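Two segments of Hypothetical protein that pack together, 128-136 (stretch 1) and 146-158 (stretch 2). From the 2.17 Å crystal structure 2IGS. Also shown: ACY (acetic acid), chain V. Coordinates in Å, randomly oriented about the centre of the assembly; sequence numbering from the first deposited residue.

Stretch 1 (128-136) YPTDVGFST
Stretch 2 (146-158) SGLLVSYGVNLRT

Two segments of one chain pack as a short antiparallel pair of strands, 132-134 against 148-150, whose axes approach to 4.4 Å with 138° between their N-to-C directions; together the stretches bury 690 Å², both sides summed. Stretch 1 enters through a type I turn from Tyr-128 to Asp-131, with Pro-129 at phi/psi -68/-24 and Thr-130 at -92/7. The turn is closed by Asp-131 N to Tyr-128 O (3.1 Å) and braced by Tyr-128 N to Asp-131 OD2 (3.0 Å). The chain then extends through Val-132 (-127/124), Gly-133 (-144/-160) and Phe-134 (-105/137), facing Leu-148 (-86/130), Leu-149 (-117/113) and Val-150 (-115/138).

The register sets Gly-133 opposite Leu-149 as the hydrogen-bonded pair, CA to CA 5.0 Å: Gly-133 N donates to Leu-149 O and Leu-149 N to Gly-133 O, both at 2.8 Å. Flanking it are two non-hydrogen-bonded pairs, Val-132 with Val-150 (CA to CA 4.5 Å) and Phe-134 with Leu-148 (CA to CA 4.9 Å). The ladder continues beyond them, with Ser-151 N donating to Asp-131 O at 2.7 Å and Ser-135 N to Gly-147 O at 2.8 Å. The close pairing also brings Phe-134 CA to 3.2 Å from Gly-147 O, a CA-H...O contact.

On the face carrying Val-132 and Val-150, both valines are t, and Val-132 CG1 rests 3.9 Å from Val-150 CG2 and 4.2 Å from Leu-148 CD1, a small apolar patch. Leu-149 (t, p) projects from the other face, where Gly-133 offers no side chain; its CB packs against the backbone of stretch 1, 3.6 Å from both Phe-134 C and Ser-135 N. The Phe-134 side chain (m, chi2 101°) leads away overall, although its CB touches stretch 2.

At the turn end, the CA-to-CB bond of Tyr-152 (m, chi2 -46°) points sideways, but the end of its side chain comes nearer to stretch 1 and lays one ring face against Pro-129. Pro-129 CA sits 4.1 Å from the ring centroid, 24° off the normal, in a CH-pi contact; Pro-129 CB lies 3.9 Å from Tyr-152 CE2. Ser-151 (57/-148, chi1 t) secures the same corner by donating from OG to Pro-129 O at 2.8 Å.

At the other end, Ser-135 (-65/165, chi1 p) has the largest area covered by the other stretch, 106 Å². Its CB points toward that stretch and lies 3.5 Å from Asn-155 OD1, while its OG lies 3.6 Å from Arg-157 CB. That OG accepts from Gly-147 N at 2.8 Å and donates to ACY O at 3.2 Å, so the hydroxyl bonds in both directions. Ser-146 (m) reaches back, its OG donating to Ser-135 O at 2.8 Å. Arg-157 (t, p, t, chi4 84°) starts toward stretch 1 but leads away at its end, and the acetic acid methyl lies over one face of its guanidinium. At Gly-147 (-136/-145), a CB would clash with Arg-157 CD at 2.7 Å.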

# COMPACT_ATOMS: atom_id res chain seq x y z
N TYR F 128 15.12 33.91 -14.16
CA TYR F 128 16.48 34.47 -14.04
C TYR F 128 17.11 34.24 -12.67
O TYR F 128 16.40 34.17 -11.67
CB TYR F 128 16.45 35.96 -14.40
CG TYR F 128 15.94 36.13 -15.81
CD1 TYR F 128 16.74 35.81 -16.90
CD2 TYR F 128 14.63 36.51 -16.04
CE1 TYR F 128 16.26 35.92 -18.18
CE2 TYR F 128 14.13 36.62 -17.33
CZ TYR F 128 14.95 36.31 -18.40
OH TYR F 128 14.48 36.43 -19.68
N PRO F 129 18.46 34.10 -12.60
CA PRO F 129 19.03 33.74 -11.30
C PRO F 129 18.89 34.85 -10.28
O PRO F 129 18.88 34.59 -9.08
CB PRO F 129 20.51 33.47 -11.63
CG PRO F 129 20.78 34.25 -12.86
CD PRO F 129 19.50 34.24 -13.64
N THR F 130 18.77 36.09 -10.76
CA THR F 130 18.64 37.25 -9.91
C THR F 130 17.19 37.62 -9.61
O THR F 130 16.92 38.67 -9.03
CB THR F 130 19.29 38.47 -10.58
OG1 THR F 130 18.76 38.59 -11.91
CG2 THR F 130 20.81 38.30 -10.65
N ASP F 131 16.24 36.78 -10.02
CA ASP F 131 14.83 37.13 -9.82
C ASP F 131 14.49 37.18 -8.32
O ASP F 131 15.03 36.39 -7.49
CB ASP F 131 13.90 36.16 -10.56
CG ASP F 131 13.63 36.56 -12.02
OD1 ASP F 131 13.85 37.73 -12.41
OD2 ASP F 131 13.18 35.70 -12.81
N VAL F 132 13.63 38.13 -7.99
CA VAL F 132 13.04 38.24 -6.66
C VAL F 132 11.52 38.30 -6.81
O VAL F 132 10.97 39.14 -7.55
CB VAL F 132 13.60 39.44 -5.85
CG1 VAL F 132 13.05 39.45 -4.42
CG2 VAL F 132 15.14 39.39 -5.83
N GLY F 133 10.86 37.37 -6.15
CA GLY F 133 9.42 37.23 -6.25
C GLY F 133 8.84 36.82 -4.91
O GLY F 133 9.50 36.97 -3.87
N PHE F 134 7.63 36.28 -4.95
CA PHE F 134 6.92 35.89 -3.75
C PHE F 134 6.88 34.38 -3.50
O PHE F 134 6.64 33.58 -4.42
CB PHE F 134 5.49 36.42 -3.81
CG PHE F 134 5.40 37.93 -3.82
CD1 PHE F 134 5.18 38.62 -5.01
CD2 PHE F 134 5.53 38.66 -2.65
CE1 PHE F 134 5.10 40.02 -5.03
CE2 PHE F 134 5.43 40.03 -2.64
CZ PHE F 134 5.22 40.72 -3.84
N SER F 135 7.09 33.99 -2.25
CA SER F 135 6.79 32.64 -1.85
C SER F 135 5.27 32.43 -1.97
O SER F 135 4.49 33.38 -2.08
CB SER F 135 7.31 32.33 -0.45
OG SER F 135 6.54 32.96 0.56
N THR F 136 4.89 31.17 -1.94
CA THR F 136 3.58 30.70 -2.30
C THR F 136 2.91 30.05 -1.08
O THR F 136 3.62 29.61 -0.17
CB THR F 136 3.83 29.72 -3.48
OG1 THR F 136 3.69 30.42 -4.72
CG2 THR F 136 2.94 28.57 -3.46
N SER F 146 2.91 34.98 2.69
CA SER F 146 4.03 34.89 1.75
C SER F 146 5.15 35.87 2.04
O SER F 146 4.93 36.94 2.63
CB SER F 146 3.55 35.12 0.31
OG SER F 146 2.66 34.10 -0.10
N GLY F 147 6.36 35.50 1.62
CA GLY F 147 7.53 36.37 1.72
C GLY F 147 8.32 36.32 0.44
O GLY F 147 7.76 36.19 -0.63
N LEU F 148 9.63 36.40 0.57
CA LEU F 148 10.54 36.47 -0.56
C LEU F 148 10.92 35.11 -1.12
O LEU F 148 11.37 34.22 -0.39
CB LEU F 148 11.83 37.17 -0.11
CG LEU F 148 12.04 38.68 -0.25
CD1 LEU F 148 10.85 39.36 -0.87
CD2 LEU F 148 12.47 39.32 1.07
N LEU F 149 10.78 34.98 -2.43
CA LEU F 149 11.32 33.85 -3.17
C LEU F 149 12.38 34.33 -4.18
O LEU F 149 12.07 34.99 -5.18
CB LEU F 149 10.19 33.06 -3.84
CG LEU F 149 10.61 31.79 -4.57
CD1 LEU F 149 11.29 30.77 -3.60
CD2 LEU F 149 9.39 31.19 -5.27
N VAL F 150 13.63 33.94 -3.93
CA VAL F 150 14.74 34.54 -4.64
C VAL F 150 15.45 33.49 -5.50
O VAL F 150 15.64 32.34 -5.08
CB VAL F 150 15.71 35.22 -3.59
CG1 VAL F 150 17.04 35.59 -4.18
CG2 VAL F 150 15.03 36.42 -2.98
N SER F 151 15.82 33.88 -6.72
CA SER F 151 16.56 32.98 -7.61
C SER F 151 15.80 31.67 -7.86
O SER F 151 14.57 31.62 -7.87
CB SER F 151 17.96 32.70 -7.05
OG SER F 151 18.79 32.05 -8.00
N TYR F 152 16.55 30.59 -8.06
CA TYR F 152 15.96 29.33 -8.47
C TYR F 152 15.52 28.47 -7.28
O TYR F 152 15.99 27.34 -7.08
CB TYR F 152 16.93 28.58 -9.39
CG TYR F 152 17.23 29.31 -10.70
CD1 TYR F 152 16.21 29.89 -11.45
CD2 TYR F 152 18.54 29.39 -11.20
CE1 TYR F 152 16.47 30.53 -12.64
CE2 TYR F 152 18.81 30.02 -12.39
CZ TYR F 152 17.77 30.60 -13.10
OH TYR F 152 18.03 31.22 -14.31
N GLY F 153 14.60 29.02 -6.49
CA GLY F 153 14.12 28.31 -5.30
C GLY F 153 14.66 28.69 -3.94
O GLY F 153 14.35 27.98 -2.95
N VAL F 154 15.43 29.78 -3.83
CA VAL F 154 15.83 30.28 -2.48
C VAL F 154 14.66 30.95 -1.74
O VAL F 154 14.40 32.15 -1.86
CB VAL F 154 17.10 31.20 -2.48
CG1 VAL F 154 17.60 31.45 -1.03
CG2 VAL F 154 18.19 30.59 -3.29
N ASN F 155 13.98 30.15 -0.94
CA ASN F 155 12.79 30.58 -0.22
C ASN F 155 13.16 31.18 1.13
O ASN F 155 13.34 30.47 2.13
CB ASN F 155 11.85 29.38 -0.04
CG ASN F 155 10.41 29.81 0.25
OD1 ASN F 155 10.16 30.79 0.97
ND2 ASN F 155 9.46 29.07 -0.29
N LEU F 156 13.27 32.50 1.15
CA LEU F 156 13.74 33.20 2.32
C LEU F 156 12.69 33.22 3.44
O LEU F 156 13.05 33.20 4.61
CB LEU F 156 14.20 34.62 1.93
CG LEU F 156 15.41 34.80 1.00
CD1 LEU F 156 15.69 36.29 0.80
CD2 LEU F 156 16.65 34.11 1.55
N ARG F 157 11.42 33.24 3.06
CA ARG F 157 10.27 33.27 3.97
C ARG F 157 10.24 32.04 4.86
O ARG F 157 9.88 32.08 6.03
CB ARG F 157 8.97 33.29 3.16
CG ARG F 157 7.68 33.11 3.98
CD ARG F 157 7.42 34.32 4.87
NE ARG F 157 6.22 34.16 5.68
CZ ARG F 157 6.20 33.52 6.85
NH1 ARG F 157 7.30 32.97 7.34
NH2 ARG F 157 5.06 33.41 7.53
N THR F 158 10.66 30.95 4.26
CA THR F 158 10.53 29.66 4.83
C THR F 158 11.84 29.22 5.50
O THR F 158 11.85 28.30 6.33
CB THR F 158 10.07 28.77 3.67
OG1 THR F 158 8.72 28.35 3.91
CG2 THR F 158 11.00 27.62 3.39
C ACY V . 3.99 30.69 3.08
O ACY V . 4.78 30.81 2.07
OXT ACY V . 2.72 30.63 3.07
CH3 ACY V . 4.61 30.61 4.45